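Local coordinates for uncharacterized hypothetical protein (Parabacteroides merdae, PDB 4EI0) that is of unknown function but belongs to the DUF4466 family and is built largely from antiparallel beta sheets, with little helix, at residues E217-G220 with G221-L224; Q184-P187 with S188-A191; E223-S226 with G227-N230. All coordinates share one frame; numbering follows the deposited sequence.

Contact 1: residues E217-G220 with G221-L224; sequences EYMG and GTEL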
# COMPACT_ATOMS: atom_id res chain seq x y z
N GLU B 217 9.35 -48.85 44.14
CA GLU B 217 7.90 -49.13 44.10
C GLU B 217 7.19 -48.49 42.89
O GLU B 217 6.24 -49.06 42.37
CB GLU B 217 7.19 -48.61 45.39
CG GLU B 217 8.06 -48.08 46.55
CD GLU B 217 7.23 -47.38 47.64
OE1 GLU B 217 6.10 -47.85 47.93
OE2 GLU B 217 7.70 -46.36 48.19
N TYR B 218 7.60 -47.29 42.45
CA TYR B 218 6.85 -46.55 41.42
C TYR B 218 7.51 -46.61 40.05
O TYR B 218 7.09 -45.88 39.14
CB TYR B 218 6.63 -45.08 41.84
CG TYR B 218 5.81 -44.98 43.08
CD1 TYR B 218 4.48 -45.42 43.09
CD2 TYR B 218 6.36 -44.49 44.27
CE1 TYR B 218 3.71 -45.36 44.24
CE2 TYR B 218 5.60 -44.42 45.42
CZ TYR B 218 4.28 -44.87 45.40
OH TYR B 218 3.52 -44.81 46.53
N MSE B 219 8.52 -47.48 39.90
CA MSE B 219 9.33 -47.48 38.69
C MSE B 219 8.98 -48.58 37.69
O MSE B 219 9.49 -48.58 36.58
CB MSE B 219 10.81 -47.52 39.07
CG MSE B 219 11.27 -46.21 39.69
SE MSE B 219 13.18 -46.13 39.98
CE MSE B 219 13.73 -46.17 38.08
N GLY B 220 8.08 -49.47 38.09
CA GLY B 220 7.57 -50.51 37.20
C GLY B 220 8.67 -51.22 36.44
O GLY B 220 8.59 -51.35 35.22
N GLY B 221 9.73 -51.65 37.13
CA GLY B 221 10.82 -52.37 36.47
C GLY B 221 11.93 -51.56 35.80
O GLY B 221 12.97 -52.13 35.49
N THR B 222 11.73 -50.27 35.54
CA THR B 222 12.78 -49.41 34.98
C THR B 222 13.94 -49.30 35.94
O THR B 222 13.73 -49.26 37.16
CB THR B 222 12.24 -47.99 34.71
OG1 THR B 222 11.27 -48.07 33.66
CG2 THR B 222 13.36 -46.99 34.32
N GLU B 223 15.16 -49.30 35.42
CA GLU B 223 16.34 -49.13 36.26
C GLU B 223 17.17 -47.97 35.78
O GLU B 223 17.24 -47.70 34.57
CB GLU B 223 17.20 -50.38 36.24
CG GLU B 223 16.45 -51.63 36.64
CD GLU B 223 17.27 -52.88 36.42
OE1 GLU B 223 17.87 -53.03 35.33
OE2 GLU B 223 17.32 -53.70 37.35
N LEU B 224 17.72 -47.24 36.73
CA LEU B 224 18.64 -46.15 36.44
C LEU B 224 19.98 -46.73 35.97
O LEU B 224 20.41 -47.74 36.50
CB LEU B 224 18.87 -45.30 37.70
CG LEU B 224 17.66 -44.64 38.36
CD1 LEU B 224 18.09 -43.73 39.50
CD2 LEU B 224 16.86 -43.85 37.35

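Contact 2: residues Q184-P187 with S188-A191; sequences QANP and SLAA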
# COMPACT_ATOMS: atom_id res chain seq x y z
N GLN B 184 25.99 -46.16 26.32
CA GLN B 184 26.78 -47.40 26.17
C GLN B 184 28.20 -47.03 25.68
O GLN B 184 29.21 -47.62 26.16
CB GLN B 184 26.11 -48.42 25.23
CG GLN B 184 26.87 -49.77 25.18
CD GLN B 184 28.10 -49.75 24.26
OE1 GLN B 184 28.09 -49.09 23.21
NE2 GLN B 184 29.15 -50.44 24.65
N ALA B 185 28.25 -46.06 24.78
CA ALA B 185 29.47 -45.52 24.17
C ALA B 185 30.31 -44.75 25.18
O ALA B 185 31.53 -44.90 25.22
CB ALA B 185 29.08 -44.58 23.04
N ASN B 186 29.63 -43.92 25.97
CA ASN B 186 30.25 -42.97 26.88
C ASN B 186 29.60 -43.04 28.21
O ASN B 186 28.73 -42.18 28.53
CB ASN B 186 30.03 -41.58 26.33
CG ASN B 186 30.63 -41.42 25.00
OD1 ASN B 186 31.86 -41.40 24.84
ND2 ASN B 186 29.77 -41.32 24.00
N PRO B 187 29.94 -44.05 28.99
CA PRO B 187 29.21 -44.21 30.24
C PRO B 187 29.26 -42.98 31.19
O PRO B 187 28.40 -42.84 32.04
CB PRO B 187 29.86 -45.43 30.89
CG PRO B 187 30.49 -46.19 29.76
CD PRO B 187 30.89 -45.15 28.75
N SER B 188 30.25 -42.12 31.02
CA SER B 188 30.39 -40.90 31.82
C SER B 188 29.20 -39.95 31.65
O SER B 188 28.96 -39.14 32.51
CB SER B 188 31.70 -40.14 31.45
OG SER B 188 31.66 -39.61 30.12
N LEU B 189 28.47 -40.01 30.53
CA LEU B 189 27.33 -39.15 30.35
C LEU B 189 26.30 -39.34 31.47
O LEU B 189 25.57 -38.40 31.74
CB LEU B 189 26.66 -39.30 28.97
CG LEU B 189 27.51 -38.87 27.79
CD1 LEU B 189 26.81 -39.40 26.55
CD2 LEU B 189 27.69 -37.34 27.70
N ALA B 190 26.20 -40.52 32.09
CA ALA B 190 25.27 -40.76 33.19
C ALA B 190 25.35 -39.69 34.31
O ALA B 190 24.33 -39.33 34.88
CB ALA B 190 25.43 -42.16 33.77
N ALA B 191 26.53 -39.14 34.56
CA ALA B 191 26.72 -38.10 35.58
C ALA B 191 26.03 -36.76 35.24
O ALA B 191 25.77 -35.98 36.12
CB ALA B 191 28.20 -37.91 35.87

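Contact 3: residues E223-S226 with G227-N230; sequences ELPS and GFVN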
# COMPACT_ATOMS: atom_id res chain seq x y z
N GLU B 223 15.16 -49.30 35.42
CA GLU B 223 16.34 -49.13 36.26
C GLU B 223 17.17 -47.97 35.78
O GLU B 223 17.24 -47.70 34.57
CB GLU B 223 17.20 -50.38 36.24
CG GLU B 223 16.45 -51.63 36.64
CD GLU B 223 17.27 -52.88 36.42
OE1 GLU B 223 17.87 -53.03 35.33
OE2 GLU B 223 17.32 -53.70 37.35
N LEU B 224 17.72 -47.24 36.73
CA LEU B 224 18.64 -46.15 36.44
C LEU B 224 19.98 -46.73 35.97
O LEU B 224 20.41 -47.74 36.50
CB LEU B 224 18.87 -45.30 37.70
CG LEU B 224 17.66 -44.64 38.36
CD1 LEU B 224 18.09 -43.73 39.50
CD2 LEU B 224 16.86 -43.85 37.35
N PRO B 225 20.65 -46.10 34.98
CA PRO B 225 22.00 -46.55 34.67
C PRO B 225 22.95 -46.21 35.81
O PRO B 225 22.67 -45.32 36.61
CB PRO B 225 22.36 -45.79 33.40
CG PRO B 225 21.51 -44.57 33.43
CD PRO B 225 20.28 -44.90 34.22
N SER B 226 24.05 -46.95 35.93
CA SER B 226 24.96 -46.68 37.03
C SER B 226 25.68 -45.39 36.66
O SER B 226 25.92 -45.08 35.46
CB SER B 226 25.95 -47.83 37.31
OG SER B 226 26.69 -48.17 36.15
N GLY B 227 25.95 -44.61 37.68
CA GLY B 227 26.47 -43.28 37.49
C GLY B 227 25.37 -42.22 37.50
O GLY B 227 25.69 -41.04 37.54
N PHE B 228 24.10 -42.60 37.40
CA PHE B 228 23.00 -41.60 37.50
C PHE B 228 22.81 -41.27 38.98
O PHE B 228 22.11 -41.96 39.70
CB PHE B 228 21.71 -42.12 36.87
CG PHE B 228 20.55 -41.13 36.83
CD1 PHE B 228 20.47 -40.02 37.66
CD2 PHE B 228 19.48 -41.38 35.98
CE1 PHE B 228 19.38 -39.18 37.62
CE2 PHE B 228 18.40 -40.53 35.94
CZ PHE B 228 18.34 -39.43 36.76
N VAL B 229 23.45 -40.20 39.43
CA VAL B 229 23.49 -39.84 40.85
C VAL B 229 22.75 -38.50 41.17
O VAL B 229 22.49 -38.19 42.32
CB VAL B 229 24.96 -39.72 41.28
CG1 VAL B 229 25.64 -41.09 41.23
CG2 VAL B 229 25.68 -38.73 40.37
N ASN B 230 22.40 -37.69 40.17
CA ASN B 230 21.68 -36.44 40.44
C ASN B 230 20.26 -36.64 40.97
O ASN B 230 19.45 -37.34 40.38
CB ASN B 230 21.63 -35.57 39.18
CG ASN B 230 22.98 -35.12 38.74
OD1 ASN B 230 23.94 -35.24 39.48
ND2 ASN B 230 23.08 -34.59 37.52

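Contact 1: residues E217-G220 with G221-L224
Met219, a selenomethionine in this structure, meets Thr222 and Leu224 across a tight reversal of the chain, through its backbone carbonyl and the end of its side chain. The polar part is a single backbone hydrogen bond: Thr222 N donates a hydrogen bond to Met219 O at 3.0 Å. The N-H points fairly well at the oxygen (157°), but the nitrogen lies above the carbonyl plane, not on a lone pair. Thr222 CB also lies 3.4 Å from Met219 O, against the same carbonyl.

The reversal is a type I' beta turn from Met219 to Thr222, with Gly220 and Gly221 at its two central positions. Both glycines have positive phi. At Gly221 (phi 85°) a beta carbon would run into the carbonyl oxygen of Gly220, and these backbone angles therefore suit glycine.

The apolar part is carried by the selenomethionine methyl. Met219 extends through chi2 and then bends at chi3 (65°), which swings CE across to the residues that leave the turn. There Met219 CE lies 3.2 Å from Thr222 O, a close approach of methyl to carbonyl. It also touches the Thr222 methyl, with CE to CG2 at 3.9 Å, and meets one branch of the leucine tip to tip, Met219 CE to Leu224 CD2 at 4.0 Å.

Further packing ties this loop, between strands 207-210 and 233-238, to neighbouring strands. Thr222 rests on Met196 and Ala198 of strand 195-199, and Leu224 on Met196. Just before the turn, Tyr218 stacks its ring with Tyr270, and its carbonyl oxygen is hydrogen-bonded to the hydroxyl of Tyr210.

Contact 2: residues Q184-P187 with S188-A191
Asn186 meets Leu189 just beyond helix 180-185, where the chain leaves helical geometry and at once curls into overlapping turns with bonds from residue i+3 back to residue i. Asn186 itself is the break, its extended backbone (phi -134°) interrupting the helical path. Its carbonyl opens the new turns: Leu189 N donates to Asn186 O at 3.0 Å, with the N-H directed closely at the oxygen while the nitrogen sits above the carbonyl plane. The same pair also packs through carbon. Asn186 CB abuts one branch of the leucine, 3.9 Å from Leu189 CD1. Leu189 CG lies 3.6 Å from Asn186 O, and the leucine therefore touches both the carbonyl oxygen and the beta carbon. Leu189 also touches Asp182 and Leu183, which places it against the preceding helix.

Pro187 comes next. Its ring nitrogen has no proton to give, but its carbonyl accepts the next bond in the series, from Ala190 N at 3.2 Å. The N-H is less straight here (154°), and the donor is again raised out of the carbonyl plane. A third bond of the same spacing, from Ala191 N to Ser188 O, carries the series on within the second segment. Ala190, buried and packed on Leu183, brings its methyl carbon CB to 3.5 Å from Pro187 O, the oxygen that also receives its own N-H.

Contact 3: residues E223-S226 with G227-N230
Phe228 holds CG opposite its own backbone N (chi1 -176°), which sends the ring back along the chain to meet Leu224 and Pro225. Leu224, with CG turned away from its carbonyl carbon, reaches that ring with its branched end. Its CD1 lies over one face, and Leu224 CD2, on that same face but shifted toward the CD2-CE2 bond of the ring, is 3.9 Å from both Phe228 CD2 and Phe228 CE2. Pro225 approaches differently, at the rim and near the ring plane, with Pro225 CD 4.0 Å from Phe228 CD2. The backbone N of Asn230 also lies at the ring edge, in plane. Met196 and Ile193 add further apolar contact to the buried ring.

The backbone closes the turn with one hydrogen bond. Phe228 N donates to Pro225 O at 3.2 Å (N-H...O 157°), from above the carbonyl plane, and Phe228 CB settles 3.4 Å from that same oxygen. Ser226 and Gly227 span the corner between them. Gly227, at phi 96°, takes a backbone shape in which a beta carbon would strike the carbonyl oxygen of Ser226. The arrangement is a type II beta turn from Pro225 to Phe228, with glycine at its third position and an aromatic directly after it tucked inward against strand 195-199.

Along the chain contact 2 comes first, following helix 180-185 and leading toward strand 195-199; contacts 1 and 3 follow in the loop between strands 207-210 and 233-238. Contacts 1 and 3 share Glu223 and Leu224, with centres about 12 Å apart, and both pack on Met196 of strand 195-199. Contact 2 lies about 10 Å from contact 3, centre to centre, and touches it: Ala190 CB is 3.4 Å from Ser226 O. Contacts 1 and 2 do not touch, their nearest atoms being about 7 Å apart. All three sit at the surface on one side of the chain's centre, and contact 3 is where the loop after helix 180-185 meets the loop between strands 207-210 and 233-238.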